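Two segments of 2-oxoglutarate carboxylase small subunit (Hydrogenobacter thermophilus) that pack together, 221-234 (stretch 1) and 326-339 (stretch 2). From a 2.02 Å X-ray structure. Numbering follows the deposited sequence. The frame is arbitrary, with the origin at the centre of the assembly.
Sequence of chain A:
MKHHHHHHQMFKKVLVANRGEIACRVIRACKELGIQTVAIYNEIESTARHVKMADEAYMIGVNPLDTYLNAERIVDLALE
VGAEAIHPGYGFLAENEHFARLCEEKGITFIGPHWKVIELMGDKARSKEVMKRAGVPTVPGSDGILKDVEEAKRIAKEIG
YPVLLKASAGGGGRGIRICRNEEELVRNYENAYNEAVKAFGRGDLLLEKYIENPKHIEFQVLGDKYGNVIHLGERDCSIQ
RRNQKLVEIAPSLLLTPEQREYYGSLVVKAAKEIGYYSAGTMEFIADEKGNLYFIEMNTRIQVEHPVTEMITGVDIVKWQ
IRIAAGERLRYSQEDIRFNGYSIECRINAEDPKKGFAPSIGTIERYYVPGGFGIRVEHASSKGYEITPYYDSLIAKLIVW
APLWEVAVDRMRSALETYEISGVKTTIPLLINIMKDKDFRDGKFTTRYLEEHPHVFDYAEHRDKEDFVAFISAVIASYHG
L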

# COMPACT_ATOMS: atom_id res chain seq x y z
N VAL A 221 23.15 -2.54 2.66
CA VAL A 221 23.97 -2.69 1.46
C VAL A 221 23.32 -3.73 0.55
O VAL A 221 22.58 -4.60 1.00
CB VAL A 221 25.43 -3.07 1.77
CG1 VAL A 221 26.07 -2.08 2.76
CG2 VAL A 221 25.54 -4.48 2.28
N LEU A 222 23.61 -3.60 -0.75
CA LEU A 222 23.15 -4.50 -1.80
C LEU A 222 24.28 -4.64 -2.83
O LEU A 222 24.74 -3.62 -3.35
CB LEU A 222 21.88 -3.95 -2.45
CG LEU A 222 21.15 -4.83 -3.46
CD1 LEU A 222 20.62 -6.06 -2.78
CD2 LEU A 222 20.00 -4.08 -4.11
N GLY A 223 24.75 -5.87 -3.09
CA GLY A 223 25.80 -6.10 -4.07
C GLY A 223 25.46 -7.23 -5.01
O GLY A 223 24.74 -8.16 -4.66
N ASP A 224 26.01 -7.17 -6.24
CA ASP A 224 25.91 -8.27 -7.19
C ASP A 224 27.17 -9.14 -7.15
O ASP A 224 28.11 -8.89 -6.40
CB ASP A 224 25.59 -7.77 -8.60
CG ASP A 224 26.73 -6.96 -9.25
OD1 ASP A 224 27.90 -7.15 -8.88
OD2 ASP A 224 26.42 -6.18 -10.18
N LYS A 225 27.19 -10.20 -7.96
CA LYS A 225 28.29 -11.15 -7.92
C LYS A 225 29.53 -10.66 -8.67
O LYS A 225 30.55 -11.35 -8.67
CB LYS A 225 27.81 -12.50 -8.47
CG LYS A 225 26.73 -13.14 -7.56
CD LYS A 225 26.38 -14.56 -7.94
CE LYS A 225 25.45 -15.21 -6.93
NZ LYS A 225 24.95 -16.57 -7.40
N TYR A 226 29.44 -9.47 -9.28
CA TYR A 226 30.48 -8.89 -10.12
C TYR A 226 31.15 -7.70 -9.45
O TYR A 226 31.73 -6.86 -10.15
CB TYR A 226 29.88 -8.47 -11.45
CG TYR A 226 29.06 -9.57 -12.06
CD1 TYR A 226 29.68 -10.69 -12.59
CD2 TYR A 226 27.67 -9.52 -12.05
CE1 TYR A 226 28.93 -11.72 -13.13
CE2 TYR A 226 26.91 -10.54 -12.58
CZ TYR A 226 27.54 -11.64 -13.12
OH TYR A 226 26.78 -12.66 -13.65
N GLY A 227 31.02 -7.60 -8.13
CA GLY A 227 31.68 -6.57 -7.35
C GLY A 227 31.03 -5.20 -7.35
O GLY A 227 31.65 -4.25 -6.86
N ASN A 228 29.83 -5.04 -7.85
CA ASN A 228 29.17 -3.74 -7.80
C ASN A 228 28.29 -3.68 -6.54
O ASN A 228 27.21 -4.29 -6.50
CB ASN A 228 28.33 -3.50 -9.04
CG ASN A 228 27.62 -2.16 -9.02
OD1 ASN A 228 26.50 -2.03 -9.51
ND2 ASN A 228 28.24 -1.16 -8.42
N VAL A 229 28.75 -2.94 -5.53
CA VAL A 229 28.08 -2.83 -4.23
C VAL A 229 27.64 -1.38 -4.04
O VAL A 229 28.43 -0.45 -4.25
CB VAL A 229 29.00 -3.27 -3.08
CG1 VAL A 229 28.24 -3.25 -1.75
CG2 VAL A 229 29.63 -4.62 -3.36
N ILE A 230 26.38 -1.19 -3.63
CA ILE A 230 25.84 0.12 -3.28
C ILE A 230 25.27 0.05 -1.87
O ILE A 230 25.05 -1.03 -1.30
CB ILE A 230 24.77 0.61 -4.28
CG1 ILE A 230 23.56 -0.31 -4.30
CG2 ILE A 230 25.33 0.77 -5.71
CD1 ILE A 230 22.43 0.19 -5.19
N HIS A 231 25.04 1.22 -1.29
CA HIS A 231 24.30 1.33 -0.04
C HIS A 231 22.94 1.96 -0.34
O HIS A 231 22.76 2.67 -1.34
CB HIS A 231 25.07 2.12 1.04
CG HIS A 231 25.16 3.58 0.78
ND1 HIS A 231 24.10 4.43 1.01
CD2 HIS A 231 26.19 4.37 0.40
CE1 HIS A 231 24.45 5.67 0.70
NE2 HIS A 231 25.72 5.66 0.35
N LEU A 232 21.96 1.64 0.49
CA LEU A 232 20.64 2.21 0.36
C LEU A 232 20.33 3.05 1.60
O LEU A 232 19.22 3.05 2.11
CB LEU A 232 19.58 1.12 0.13
CG LEU A 232 19.78 0.32 -1.17
CD1 LEU A 232 18.76 -0.84 -1.27
CD2 LEU A 232 19.69 1.27 -2.40
N GLY A 233 21.33 3.79 2.08
CA GLY A 233 21.07 4.67 3.17
C GLY A 233 20.83 3.89 4.44
O GLY A 233 21.09 2.69 4.55
N GLU A 234 20.35 4.62 5.44
CA GLU A 234 20.27 4.08 6.78
C GLU A 234 18.84 4.10 7.31
O GLU A 234 17.93 4.68 6.73
CB GLU A 234 21.22 4.85 7.72
CG GLU A 234 20.70 6.11 8.34
CD GLU A 234 20.47 7.23 7.37
OE1 GLU A 234 20.03 8.28 7.87
OE2 GLU A 234 20.69 7.08 6.15
N GLY A 326 22.48 -14.23 -11.16
CA GLY A 326 23.61 -13.69 -11.90
C GLY A 326 23.34 -12.41 -12.65
O GLY A 326 24.18 -12.01 -13.48
N GLU A 327 22.19 -11.79 -12.46
CA GLU A 327 21.98 -10.50 -13.08
C GLU A 327 22.94 -9.48 -12.48
O GLU A 327 23.35 -9.60 -11.33
CB GLU A 327 20.57 -9.98 -12.89
CG GLU A 327 19.51 -10.79 -13.62
CD GLU A 327 18.18 -10.09 -13.66
OE1 GLU A 327 18.16 -8.84 -13.50
OE2 GLU A 327 17.17 -10.78 -13.85
N ARG A 328 23.29 -8.47 -13.27
CA ARG A 328 24.04 -7.33 -12.78
C ARG A 328 23.10 -6.38 -12.07
O ARG A 328 21.92 -6.24 -12.44
CB ARG A 328 24.71 -6.57 -13.94
CG ARG A 328 26.01 -7.12 -14.42
CD ARG A 328 26.84 -6.13 -15.27
NE ARG A 328 28.23 -6.50 -15.07
CZ ARG A 328 28.82 -7.54 -15.64
NH1 ARG A 328 28.16 -8.37 -16.48
NH2 ARG A 328 30.07 -7.81 -15.36
N LEU A 329 23.63 -5.71 -11.05
CA LEU A 329 22.91 -4.66 -10.35
C LEU A 329 22.82 -3.42 -11.24
O LEU A 329 23.85 -2.88 -11.66
CB LEU A 329 23.60 -4.38 -9.02
CG LEU A 329 22.94 -3.58 -7.90
CD1 LEU A 329 21.45 -3.95 -7.88
CD2 LEU A 329 23.57 -3.91 -6.56
N ARG A 330 21.60 -3.00 -11.55
CA ARG A 330 21.32 -1.93 -12.51
C ARG A 330 21.34 -0.54 -11.88
O ARG A 330 20.59 0.35 -12.31
CB ARG A 330 19.98 -2.19 -13.19
N TYR A 331 22.20 -0.33 -10.87
CA TYR A 331 22.28 0.96 -10.21
C TYR A 331 23.72 1.32 -9.89
O TYR A 331 24.58 0.46 -9.59
CB TYR A 331 21.51 1.07 -8.87
CG TYR A 331 20.02 0.79 -8.90
CD1 TYR A 331 19.12 1.77 -9.28
CD2 TYR A 331 19.50 -0.45 -8.52
CE1 TYR A 331 17.76 1.53 -9.33
CE2 TYR A 331 18.14 -0.70 -8.57
CZ TYR A 331 17.27 0.29 -8.98
OH TYR A 331 15.91 0.03 -9.03
N SER A 332 23.98 2.61 -9.95
CA SER A 332 25.17 3.12 -9.30
C SER A 332 24.79 3.93 -8.07
O SER A 332 23.64 4.37 -7.89
CB SER A 332 25.99 4.08 -10.20
OG SER A 332 25.98 3.68 -11.54
N GLN A 333 25.80 4.20 -7.24
CA GLN A 333 25.52 4.92 -6.00
C GLN A 333 24.81 6.24 -6.29
O GLN A 333 23.86 6.57 -5.58
CB GLN A 333 26.78 5.17 -5.16
CG GLN A 333 26.38 5.53 -3.68
CD GLN A 333 25.57 4.40 -2.98
OE1 GLN A 333 26.07 3.28 -2.75
NE2 GLN A 333 24.34 4.72 -2.61
N GLU A 334 25.16 6.92 -7.39
CA GLU A 334 24.60 8.22 -7.77
C GLU A 334 23.12 8.16 -8.10
O GLU A 334 22.44 9.17 -8.01
CB GLU A 334 25.33 8.77 -9.00
CG GLU A 334 26.74 9.03 -8.63
CD GLU A 334 27.68 7.90 -8.70
OE1 GLU A 334 27.23 6.76 -9.02
OE2 GLU A 334 28.88 8.22 -8.45
N ASP A 335 22.63 6.99 -8.48
CA ASP A 335 21.22 6.84 -8.79
C ASP A 335 20.36 6.78 -7.54
O ASP A 335 19.16 7.04 -7.63
CB ASP A 335 20.98 5.55 -9.58
CG ASP A 335 21.78 5.50 -10.86
OD1 ASP A 335 21.99 6.56 -11.46
OD2 ASP A 335 22.22 4.39 -11.26
N ILE A 336 20.94 6.47 -6.38
CA ILE A 336 20.19 6.18 -5.16
C ILE A 336 19.78 7.49 -4.50
O ILE A 336 20.62 8.19 -3.93
CB ILE A 336 20.99 5.30 -4.20
CG1 ILE A 336 21.42 4.00 -4.88
CG2 ILE A 336 20.19 5.07 -2.88
CD1 ILE A 336 20.38 3.41 -5.88
N ARG A 337 18.49 7.82 -4.59
CA ARG A 337 17.89 8.98 -3.94
C ARG A 337 17.11 8.57 -2.69
O ARG A 337 16.62 7.45 -2.56
CB ARG A 337 16.93 9.69 -4.90
CG ARG A 337 17.52 10.09 -6.27
CD ARG A 337 18.00 11.53 -6.30
NE ARG A 337 18.61 11.86 -7.59
CZ ARG A 337 19.89 11.64 -7.87
NH1 ARG A 337 20.69 11.09 -6.97
NH2 ARG A 337 20.38 11.97 -9.07
N PHE A 338 16.96 9.52 -1.77
CA PHE A 338 16.30 9.29 -0.50
C PHE A 338 15.14 10.28 -0.44
O PHE A 338 15.30 11.43 -0.02
CB PHE A 338 17.26 9.45 0.60
CG PHE A 338 18.47 8.54 0.50
CD1 PHE A 338 18.35 7.19 0.80
CD2 PHE A 338 19.71 9.04 0.11
CE1 PHE A 338 19.46 6.35 0.73
CE2 PHE A 338 20.83 8.21 0.05
CZ PHE A 338 20.70 6.86 0.34
N ASN A 339 13.97 9.82 -0.89
CA ASN A 339 12.79 10.65 -1.09
C ASN A 339 11.86 10.46 0.10
O ASN A 339 11.28 9.39 0.27
CB ASN A 339 12.12 10.26 -2.41
CG ASN A 339 10.84 11.03 -2.70
OD1 ASN A 339 10.72 12.19 -2.35
ND2 ASN A 339 9.91 10.39 -3.40
O HOH W 1 24.79 -10.96 -9.69

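How does the first strand of the hairpin meet the other segment? Leu222 points toward it, and its CD2 lies 4.0 Å from CD1 of Leu329, an apolar contact. Two backbone hydrogen bonds pair Leu222 with Ile230 on the returning strand, so Leu329 can touch both strands: its CD2 is also 4.3 Å from CG1 of Ile230.

What does the turn contribute? Asp224 opens a type I turn and divides its carboxylate between two tasks. Asp224 OD1 accepts hydrogen bonds from the backbone N of Tyr226 (2.8 Å) and of Asn228 (3.0 Å), bracing the turn, while Asp224 OD2 reaches across to accept one from Leu329 N at 3.0 Å, nearly straight at 174°. A water adds a bridge, donating to Glu327 O (2.6 Å) and accepting from Lys225 N (3.1 Å).

Why does Tyr226, though exposed, bury so much surface? Its side chain is used in two ways. The hydroxyl of Tyr226, OH, donates to Gly326 O at 2.7 Å, and the guanidinium of Arg328 lies flat over one ring face, its CZ 4.4 Å from the ring centroid, a geometry suited to cation-pi attraction.

How is the second strand held? Ile230 turns its CD1 into an apolar pocket, 3.9 Å from both Tyr331 CB and Ile336 CD1. Next to it, the amide of Gln333 imitates a neighbouring strand: OE1 accepts from His231 N (2.7 Å) and NE2 donates to His231 O (2.9 Å), satisfying both backbone groups of one residue.

Where does the contact end? Leu232 points away at CB, yet its CD2 comes back to 3.9 Å from Ile336 CG2. At Gly233, CA sits 3.4 Å from Phe338 CE1; a CB here would fall 2.3 Å from that same CE1, a clash, and the positive phi independently favours glycine.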